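Ribonuclease P protein component 3 (Thermococcus kodakarensis KOD1, PDB 3WYZ) is probably a protein subunit of archaeal ribonuclease P, the RNA-protein complex that cleaves precursor tRNAs to produce their mature 5' ends. Local coordinates at residues 16-21 against 177-182; 34-39 against 60-65; 28-33 against 183-188. One frame throughout, in Å; residues are numbered along the deposited sequence.

Contact 1 (16-21 against 177-182)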
loop_
_atom_site.group_PDB
_atom_site.type_symbol
_atom_site.label_atom_id
_atom_site.label_comp_id
_atom_site.label_asym_id
_atom_site.label_seq_id
_atom_site.Cartn_x
_atom_site.Cartn_y
_atom_site.Cartn_z
ATOM N N MET A 16 -4.749 0.320 5.812
ATOM C CA MET A 16 -3.411 -0.260 5.722
ATOM C C MET A 16 -2.273 0.748 5.666
ATOM O O MET A 16 -1.126 0.377 5.881
ATOM C CB MET A 16 -3.308 -1.155 4.485
ATOM C CG MET A 16 -4.128 -2.427 4.554
ATOM S SD MET A 16 -3.593 -3.508 5.882
ATOM C CE MET A 16 -2.104 -4.224 5.177
ATOM N N ASP A 17 -2.573 2.010 5.388
ATOM C CA ASP A 17 -1.522 2.990 5.150
ATOM C C ASP A 17 -1.975 4.415 5.477
ATOM O O ASP A 17 -2.657 5.057 4.689
ATOM C CB ASP A 17 -1.074 2.866 3.686
ATOM C CG ASP A 17 0.127 3.720 3.346
ATOM O OD1 ASP A 17 0.814 4.197 4.270
ATOM O OD2 ASP A 17 0.381 3.891 2.128
ATOM N N VAL A 18 -1.612 4.878 6.672
ATOM C CA VAL A 18 -1.728 6.286 7.054
ATOM C C VAL A 18 -0.386 6.727 7.631
ATOM O O VAL A 18 0.266 5.972 8.350
ATOM C CB VAL A 18 -2.866 6.539 8.069
ATOM C CG1 VAL A 18 -4.216 6.306 7.422
ATOM C CG2 VAL A 18 -2.735 5.657 9.289
ATOM N N ARG A 19 0.023 7.952 7.319
ATOM C CA ARG A 19 1.395 8.394 7.578
ATOM C C ARG A 19 1.513 9.613 8.496
ATOM O O ARG A 19 2.605 10.153 8.660
ATOM C CB ARG A 19 2.081 8.681 6.243
ATOM C CG ARG A 19 2.176 7.462 5.343
ATOM C CD ARG A 19 2.305 7.832 3.877
ATOM N NE ARG A 19 2.216 6.654 3.020
ATOM C CZ ARG A 19 2.417 6.661 1.705
ATOM N NH1 ARG A 19 2.731 7.788 1.073
ATOM N NH2 ARG A 19 2.311 5.529 1.018
ATOM N N ASP A 20 0.401 10.017 9.110
ATOM C CA ASP A 20 0.341 11.223 9.945
ATOM C C ASP A 20 -0.366 10.924 11.277
ATOM O O ASP A 20 -1.319 10.136 11.318
ATOM C CB ASP A 20 -0.400 12.327 9.179
ATOM C CG ASP A 20 -0.392 13.662 9.903
ATOM O OD1 ASP A 20 0.695 14.257 10.054
ATOM O OD2 ASP A 20 -1.476 14.134 10.301
ATOM N N GLU A 21 0.110 11.550 12.355
ATOM C CA GLU A 21 -0.474 11.378 13.694
ATOM C C GLU A 21 -1.971 11.670 13.737
ATOM O O GLU A 21 -2.759 10.826 14.173
ATOM C CB GLU A 21 0.203 12.299 14.712
ATOM C CG GLU A 21 1.276 11.647 15.559
ATOM C CD GLU A 21 1.683 12.498 16.753
ATOM O OE1 GLU A 21 1.318 13.695 16.807
ATOM O OE2 GLU A 21 2.374 11.966 17.644
ATOM N N SER A 177 -5.917 5.130 1.770
ATOM C CA SER A 177 -5.777 6.567 1.588
ATOM C C SER A 177 -4.322 6.963 1.371
ATOM O O SER A 177 -4.042 7.892 0.608
ATOM C CB SER A 177 -6.341 7.327 2.797
ATOM O OG SER A 177 -5.544 7.120 3.959
ATOM N N SER A 178 -3.404 6.263 2.039
ATOM C CA SER A 178 -1.989 6.652 2.078
ATOM C C SER A 178 -1.898 8.111 2.524
ATOM O O SER A 178 -1.137 8.897 1.958
ATOM C CB SER A 178 -1.314 6.444 0.715
ATOM O OG SER A 178 -1.407 5.094 0.295
ATOM N N ALA A 179 -2.690 8.457 3.540
ATOM C CA ALA A 179 -2.877 9.845 3.959
ATOM C C ALA A 179 -1.640 10.391 4.652
ATOM O O ALA A 179 -1.057 9.731 5.519
ATOM C CB ALA A 179 -4.083 9.966 4.873
ATOM N N GLU A 180 -1.232 11.589 4.241
ATOM C CA GLU A 180 -0.130 12.302 4.882
ATOM C C GLU A 180 -0.635 13.491 5.698
ATOM O O GLU A 180 0.159 14.223 6.292
ATOM C CB GLU A 180 0.896 12.736 3.833
ATOM C CG GLU A 180 1.530 11.539 3.134
ATOM C CD GLU A 180 2.742 11.880 2.288
ATOM O OE1 GLU A 180 3.174 13.056 2.282
ATOM O OE2 GLU A 180 3.266 10.955 1.627
ATOM N N SER A 181 -1.954 13.669 5.738
ATOM C CA SER A 181 -2.579 14.654 6.618
ATOM C C SER A 181 -3.990 14.193 6.976
ATOM O O SER A 181 -4.549 13.313 6.315
ATOM C CB SER A 181 -2.631 16.036 5.948
ATOM O OG SER A 181 -3.598 16.072 4.907
ATOM N N ARG A 182 -4.561 14.807 8.008
ATOM C CA ARG A 182 -5.906 14.467 8.476
ATOM C C ARG A 182 -6.973 14.654 7.395
ATOM O O ARG A 182 -8.029 14.019 7.432
ATOM C CB ARG A 182 -6.268 15.307 9.714
ATOM C CG ARG A 182 -6.487 16.787 9.428
ATOM C CD ARG A 182 -6.478 17.628 10.695
ATOM N NE ARG A 182 -7.210 16.999 11.797
ATOM C CZ ARG A 182 -8.534 16.965 11.914
ATOM N NH1 ARG A 182 -9.322 17.521 10.998
ATOM N NH2 ARG A 182 -9.081 16.357 12.960
#

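Contact 2 (34-39 against 60-65)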
loop_
_atom_site.group_PDB
_atom_site.type_symbol
_atom_site.label_atom_id
_atom_site.label_comp_id
_atom_site.label_asym_id
_atom_site.label_seq_id
_atom_site.Cartn_x
_atom_site.Cartn_y
_atom_site.Cartn_z
ATOM N N VAL A 34 -5.943 0.320 12.168
ATOM C CA VAL A 34 -5.236 1.336 11.397
ATOM C C VAL A 34 -3.733 1.105 11.511
ATOM O O VAL A 34 -3.179 1.107 12.608
ATOM C CB VAL A 34 -5.589 2.767 11.858
ATOM C CG1 VAL A 34 -4.899 3.798 10.979
ATOM C CG2 VAL A 34 -7.094 2.986 11.824
ATOM N N VAL A 35 -3.088 0.891 10.367
ATOM C CA VAL A 35 -1.647 0.704 10.304
ATOM C C VAL A 35 -0.962 2.056 10.075
ATOM O O VAL A 35 -1.280 2.755 9.122
ATOM C CB VAL A 35 -1.278 -0.268 9.167
ATOM C CG1 VAL A 35 0.234 -0.446 9.069
ATOM C CG2 VAL A 35 -1.974 -1.614 9.363
ATOM N N PHE A 36 -0.040 2.425 10.961
ATOM C CA PHE A 36 0.755 3.633 10.787
ATOM C C PHE A 36 1.995 3.331 9.950
ATOM O O PHE A 36 2.779 2.447 10.285
ATOM C CB PHE A 36 1.172 4.223 12.134
ATOM C CG PHE A 36 1.958 5.502 12.010
ATOM C CD1 PHE A 36 3.342 5.471 11.864
ATOM C CD2 PHE A 36 1.314 6.727 12.026
ATOM C CE1 PHE A 36 4.067 6.644 11.739
ATOM C CE2 PHE A 36 2.032 7.903 11.903
ATOM C CZ PHE A 36 3.410 7.861 11.761
ATOM N N THR A 37 2.170 4.073 8.863
ATOM C CA THR A 37 3.282 3.859 7.949
ATOM C C THR A 37 4.371 4.916 8.150
ATOM O O THR A 37 4.103 6.119 8.092
ATOM C CB THR A 37 2.796 3.895 6.489
ATOM O OG1 THR A 37 1.833 2.848 6.279
ATOM C CG2 THR A 37 3.962 3.715 5.527
ATOM N N LYS A 38 5.592 4.458 8.409
ATOM C CA LYS A 38 6.746 5.343 8.478
ATOM C C LYS A 38 7.382 5.411 7.094
ATOM O O LYS A 38 7.841 4.401 6.562
ATOM C CB LYS A 38 7.764 4.829 9.498
ATOM C CG LYS A 38 8.983 5.725 9.670
ATOM C CD LYS A 38 10.149 4.970 10.288
ATOM C CE LYS A 38 11.347 5.881 10.524
ATOM N NZ LYS A 38 11.927 6.425 9.267
ATOM N N LYS A 39 7.396 6.603 6.514
ATOM C CA LYS A 39 7.990 6.821 5.204
ATOM C C LYS A 39 9.508 6.885 5.357
ATOM O O LYS A 39 10.020 7.600 6.220
ATOM C CB LYS A 39 7.440 8.108 4.594
ATOM C CG LYS A 39 7.683 8.250 3.101
ATOM C CD LYS A 39 6.733 9.272 2.493
ATOM C CE LYS A 39 7.027 9.501 1.021
ATOM N NZ LYS A 39 6.001 10.365 0.375
ATOM N N GLY A 60 5.004 1.001 20.110
ATOM C CA GLY A 60 4.439 1.395 21.399
ATOM C C GLY A 60 3.427 2.520 21.286
ATOM O O GLY A 60 2.521 2.629 22.100
ATOM N N LYS A 61 3.586 3.359 20.269
ATOM C CA LYS A 61 2.710 4.509 20.056
ATOM C C LYS A 61 1.446 4.147 19.268
ATOM O O LYS A 61 0.338 4.525 19.658
ATOM C CB LYS A 61 3.490 5.623 19.344
ATOM C CG LYS A 61 2.674 6.833 18.928
ATOM C CD LYS A 61 1.954 7.488 20.098
ATOM C CE LYS A 61 1.202 8.730 19.648
ATOM N NZ LYS A 61 2.116 9.779 19.109
ATOM N N TYR A 62 1.618 3.432 18.156
ATOM C CA TYR A 62 0.513 3.137 17.232
ATOM C C TYR A 62 0.031 1.686 17.222
ATOM O O TYR A 62 -1.097 1.423 16.803
ATOM C CB TYR A 62 0.912 3.518 15.813
ATOM C CG TYR A 62 1.312 4.959 15.658
ATOM C CD1 TYR A 62 0.355 5.963 15.579
ATOM C CD2 TYR A 62 2.653 5.319 15.582
ATOM C CE1 TYR A 62 0.724 7.286 15.435
ATOM C CE2 TYR A 62 3.032 6.635 15.432
ATOM C CZ TYR A 62 2.069 7.614 15.357
ATOM O OH TYR A 62 2.461 8.923 15.203
ATOM N N GLY A 63 0.877 0.754 17.648
ATOM C CA GLY A 63 0.536 -0.670 17.653
ATOM C C GLY A 63 1.019 -1.373 16.398
ATOM O O GLY A 63 2.049 -2.050 16.417
ATOM N N LYS A 64 0.263 -1.220 15.311
ATOM C CA LYS A 64 0.625 -1.794 14.014
ATOM C C LYS A 64 1.418 -0.773 13.206
ATOM O O LYS A 64 0.992 0.373 13.048
ATOM C CB LYS A 64 -0.627 -2.208 13.241
ATOM C CG LYS A 64 -1.448 -3.296 13.919
ATOM C CD LYS A 64 -0.745 -4.636 13.820
ATOM C CE LYS A 64 -1.562 -5.780 14.408
ATOM N NZ LYS A 64 -0.815 -7.071 14.519
ATOM N N VAL A 65 2.568 -1.193 12.693
ATOM C CA VAL A 65 3.465 -0.295 11.982
ATOM C C VAL A 65 3.895 -0.898 10.648
ATOM O O VAL A 65 4.249 -2.080 10.572
ATOM C CB VAL A 65 4.718 0.049 12.834
ATOM C CG1 VAL A 65 5.691 0.920 12.050
ATOM C CG2 VAL A 65 4.310 0.767 14.114
#

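Contact 3 (28-33 against 183-188)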
loop_
_atom_site.group_PDB
_atom_site.type_symbol
_atom_site.label_atom_id
_atom_site.label_comp_id
_atom_site.label_asym_id
_atom_site.label_seq_id
_atom_site.Cartn_x
_atom_site.Cartn_y
_atom_site.Cartn_z
ATOM N N SER A 28 -8.898 6.001 13.258
ATOM C CA SER A 28 -9.189 4.974 14.269
ATOM C C SER A 28 -10.678 4.881 14.657
ATOM O O SER A 28 -11.128 3.844 15.146
ATOM C CB SER A 28 -8.335 5.203 15.513
ATOM O OG SER A 28 -8.635 6.455 16.118
ATOM N N ASP A 29 -11.431 5.961 14.443
ATOM C CA ASP A 29 -12.884 5.944 14.638
ATOM C C ASP A 29 -13.611 5.197 13.521
ATOM O O ASP A 29 -14.587 4.496 13.776
ATOM C CB ASP A 29 -13.442 7.371 14.696
ATOM C CG ASP A 29 -13.102 8.095 15.981
ATOM O OD1 ASP A 29 -12.660 7.458 16.958
ATOM O OD2 ASP A 29 -13.296 9.327 16.012
ATOM N N TRP A 30 -13.147 5.373 12.285
ATOM C CA TRP A 30 -13.849 4.841 11.112
ATOM C C TRP A 30 -13.440 3.410 10.746
ATOM O O TRP A 30 -14.209 2.695 10.104
ATOM C CB TRP A 30 -13.634 5.745 9.893
ATOM C CG TRP A 30 -13.926 7.194 10.133
ATOM C CD1 TRP A 30 -14.781 7.717 11.055
ATOM C CD2 TRP A 30 -13.381 8.308 9.413
ATOM N NE1 TRP A 30 -14.788 9.086 10.970
ATOM C CE2 TRP A 30 -13.945 9.476 9.963
ATOM C CE3 TRP A 30 -12.471 8.430 8.352
ATOM C CZ2 TRP A 30 -13.625 10.760 9.495
ATOM C CZ3 TRP A 30 -12.152 9.704 7.889
ATOM C CH2 TRP A 30 -12.725 10.852 8.463
ATOM N N PHE A 31 -12.227 3.006 11.123
ATOM C CA PHE A 31 -11.710 1.679 10.779
ATOM C C PHE A 31 -11.446 0.852 12.030
ATOM O O PHE A 31 -11.128 1.393 13.086
ATOM C CB PHE A 31 -10.433 1.808 9.953
ATOM C CG PHE A 31 -10.646 2.463 8.620
ATOM C CD1 PHE A 31 -10.542 3.847 8.483
ATOM C CD2 PHE A 31 -10.964 1.701 7.498
ATOM C CE1 PHE A 31 -10.744 4.457 7.255
ATOM C CE2 PHE A 31 -11.173 2.306 6.267
ATOM C CZ PHE A 31 -11.063 3.686 6.144
ATOM N N ASP A 32 -11.578 -0.463 11.892
ATOM C CA ASP A 32 -11.355 -1.390 13.000
ATOM C C ASP A 32 -9.878 -1.552 13.350
ATOM O O ASP A 32 -9.534 -1.803 14.506
ATOM C CB ASP A 32 -11.970 -2.748 12.675
ATOM C CG ASP A 32 -13.479 -2.692 12.599
ATOM O OD1 ASP A 32 -14.013 -2.116 11.627
ATOM O OD2 ASP A 32 -14.130 -3.213 13.525
ATOM N N GLU A 33 -9.015 -1.436 12.344
ATOM C CA GLU A 33 -7.571 -1.428 12.546
ATOM C C GLU A 33 -6.957 -0.365 11.655
ATOM O O GLU A 33 -7.393 -0.173 10.519
ATOM C CB GLU A 33 -6.959 -2.783 12.195
ATOM C CG GLU A 33 -7.586 -3.969 12.907
ATOM C CD GLU A 33 -6.836 -5.269 12.655
ATOM O OE1 GLU A 33 -5.604 -5.297 12.884
ATOM O OE2 GLU A 33 -7.482 -6.262 12.235
ATOM N N TRP A 183 -6.681 15.530 6.435
ATOM C CA TRP A 183 -7.614 15.871 5.365
ATOM C C TRP A 183 -7.732 14.778 4.300
ATOM O O TRP A 183 -8.768 14.663 3.640
ATOM C CB TRP A 183 -7.184 17.192 4.714
ATOM C CG TRP A 183 -6.930 18.278 5.723
ATOM C CD1 TRP A 183 -5.735 18.890 5.994
ATOM C CD2 TRP A 183 -7.887 18.850 6.619
ATOM N NE1 TRP A 183 -5.895 19.817 6.994
ATOM C CE2 TRP A 183 -7.204 19.815 7.397
ATOM C CE3 TRP A 183 -9.255 18.647 6.839
ATOM C CZ2 TRP A 183 -7.847 20.574 8.375
ATOM C CZ3 TRP A 183 -9.892 19.402 7.815
ATOM C CH2 TRP A 183 -9.187 20.352 8.567
ATOM N N GLU A 184 -6.677 13.981 4.143
ATOM C CA GLU A 184 -6.634 12.925 3.129
ATOM C C GLU A 184 -7.234 11.587 3.594
ATOM O O GLU A 184 -7.326 10.647 2.806
ATOM C CB GLU A 184 -5.191 12.711 2.663
ATOM C CG GLU A 184 -4.555 13.958 2.066
ATOM C CD GLU A 184 -3.166 13.712 1.514
ATOM O OE1 GLU A 184 -2.626 12.601 1.698
ATOM O OE2 GLU A 184 -2.605 14.638 0.891
ATOM N N VAL A 185 -7.639 11.500 4.861
ATOM C CA VAL A 185 -8.282 10.296 5.384
ATOM C C VAL A 185 -9.742 10.264 4.931
ATOM O O VAL A 185 -10.463 11.239 5.096
ATOM C CB VAL A 185 -8.229 10.247 6.928
ATOM C CG1 VAL A 185 -8.836 8.959 7.462
ATOM C CG2 VAL A 185 -6.792 10.377 7.417
ATOM N N ARG A 186 -10.165 9.137 4.364
ATOM C CA ARG A 186 -11.551 8.945 3.933
ATOM C C ARG A 186 -12.099 7.658 4.548
ATOM O O ARG A 186 -11.358 6.710 4.796
ATOM C CB ARG A 186 -11.639 8.856 2.409
ATOM C CG ARG A 186 -11.065 10.041 1.642
ATOM C CD ARG A 186 -11.989 11.253 1.600
ATOM N NE ARG A 186 -11.473 12.375 2.389
ATOM C CZ ARG A 186 -12.130 13.012 3.361
ATOM N NH1 ARG A 186 -11.533 14.015 3.998
ATOM N NH2 ARG A 186 -13.375 12.671 3.709
ATOM N N GLY A 187 -13.406 7.629 4.778
ATOM C CA GLY A 187 -14.049 6.489 5.425
ATOM C C GLY A 187 -14.123 5.265 4.529
ATOM O O GLY A 187 -13.902 5.370 3.322
ATOM N N PRO A 188 -14.448 4.095 5.114
ATOM C CA PRO A 188 -14.537 2.842 4.360
ATOM C C PRO A 188 -15.422 2.944 3.122
ATOM O O PRO A 188 -15.045 2.458 2.062
ATOM C CB PRO A 188 -15.154 1.861 5.363
ATOM C CG PRO A 188 -14.834 2.415 6.703
ATOM C CD PRO A 188 -14.792 3.908 6.538
#

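Contact 1 (16-21 against 177-182)
Arg-19, Asp-17 and Glu-180 form a salt-bridge network where the end of strand 14-18 meets the loop that follows strand 173-176, the first and last strands of the parallel sheet in this TIM-barrel-like fold. Arg-19 grips Asp-17 side-on, NE bonding to OD1 and NH2 to OD2; the latter bond measures 2.8 Å between Arg-19 NH2 and Asp-17 OD2 and uses the syn lone pair. On the other side of the guanidinium, NH1 of Arg-19 lies 3.3 Å from OE2 of Glu-180. That oxygen sits in the guanidinium plane and offers its anti lone pair, although the carboxylate is turned 43° against the guanidinium. Ser-178 CB covers one guanidinium face, offset toward its rim, and the Ser-178 hydroxyl donates to Asp-17 OD2 from above the carboxylate plane, with OG and OD2 2.8 Å apart. OD2 thus accepts two hydrogen bonds. The backbone beneath this side chain is anchored to the loop by Arg-19 N, which donates to Ala-179 O at 2.8 Å.

Further out, Thr-37 on the neighbouring strand bonds to Asp-17 OD1, and Lys-39 supplies Glu-180 OE2 with a second positive partner. A glycerol, probably from the crystallisation liquor, binds Arg-19 NH1 and may mark a pocket at this end of the barrel. Asp-20 is the N-cap of helix 21-30, and its OD2 accepts a weak hydrogen bond from Ala-23 N.

Contact 2 (34-39 against 60-65)
The beta-alpha-beta unit made of strand 33-41, helix 48-62 and strand 65-70 closes here, where the chain leaves the helix and enters the next parallel strand of the TIM-barrel-like fold. Its main side-chain contact is an offset stack of Phe-36 on Tyr-62. The ring planes are nearly parallel, 6° apart, with centroids separated by 3.8 Å. Carbons of each ring lie over the centre of the other: Tyr-62 CE2 above Phe-36, and Phe-36 CD2 above Tyr-62. The phenol oxygen lies just beyond the rim of the phenyl ring, with Tyr-62 OH 3.5 Å from Phe-36 CE2. At the other end CB of Phe-36 makes a CH-pi contact with the same tyrosine face, 4.0 Å from the centroid of the Tyr-62 ring.

The tyrosine is layered between two groups, since CG of Lys-61 covers its opposite face, while His-24 of helix 21-30 meets it edge-to-face. With CG anti to its backbone N (chi1 -178°), the Phe-36 ring extends from the strand toward Tyr-62; it also packs on His-24 and on Leu-58 of helix 48-62. The stack therefore joins strand 33-41 to the end of helix 48-62, with helix 21-30 alongside.

Gly-63 makes the turn out of the helix with a positive phi of 95°. Beyond it, Lys-64 O accepts from Phe-36 N at 3.1 Å, which sets Phe-36 beside Val-65 in parallel register. Lys-64 packs its CB near Val-35 CG2, whereas its chain bends at chi2 and its amine bonds to the carbonyl of Val-217. The strand pairing is extended by a CA-H...O contact, in which Val-65 CA lies 3.3 Å from Phe-36 O.

Contact 3 (28-33 against 183-188)
Trp-30 and Phe-31, at the end of helix 21-30 in this TIM-barrel-like fold, present two neighbouring aromatic groups to the chain of residues 185-188 that leads into helix 188-198. The six-membered part of the indole meets Val-185. Its CZ3 comes to 3.4 Å from Val-185 CG1, a methyl carried anti to the backbone N (chi1 -177°), and CE3 of the same indole lies 3.8 Å from Gly-187 N. The backbone of Val-185 reaches the indole edge, its carbonyl carbon lying in the ring plane.

Pro-188 is the opposing bump. Its ring fits into the hollow formed by the main chain and CB of Trp-30 on one hand and the phenyl of Phe-31 on the other: CG of Pro-188 is 3.5 Å from Trp-30 O, and CD approaches Trp-30 CB. Phe-31 and Pro-188 reach toward each other tip to tip, with the proline over one phenyl face. Pro-188 CG lies 4.1 Å from the centroid of the Phe-31 ring, 26° off its normal, in a CH-pi contact. The phenyl edge is occupied as well, with Arg-186 O in the ring plane and 3.3 Å from Phe-31 CZ. An alanine in place of Phe-31 would probably leave a gap beneath Pro-188 and deprive the Arg-186 carbonyl of its aromatic edge.

Gly-187 stands at the N-cap position of helix 188-198, where Pro-188 begins the first turn. Phe-13, in the loop before strand 14-18, touches both Phe-31 and Pro-188, while Val-185 rests on Ala-23 and Ala-27, so the segment joins helix 188-198 to helix 21-30 beside the first strand.

All three contacts are partly buried, but contact 1 lies nearest the chain's centre, about 11 Å between centres, with five of its ten touching residues buried; contact 3 is farthest out, at about 15 Å, and includes the exposed Trp-30. Contact 1 is charged and polar, contact 2 combines an aromatic stack with parallel strand pairing, and contact 3 is mainly apolar packing at the C-terminal end of helix 21-30. Contacts 1 and 2 share one sheet through adjacent strands 14-18 and 33-41, and Glu-21 and Lys-61 link them by a salt bridge. Contacts 1 and 3 use consecutive pieces of one loop and join sequence-distant parts, whereas contact 2 joins near neighbours in sequence.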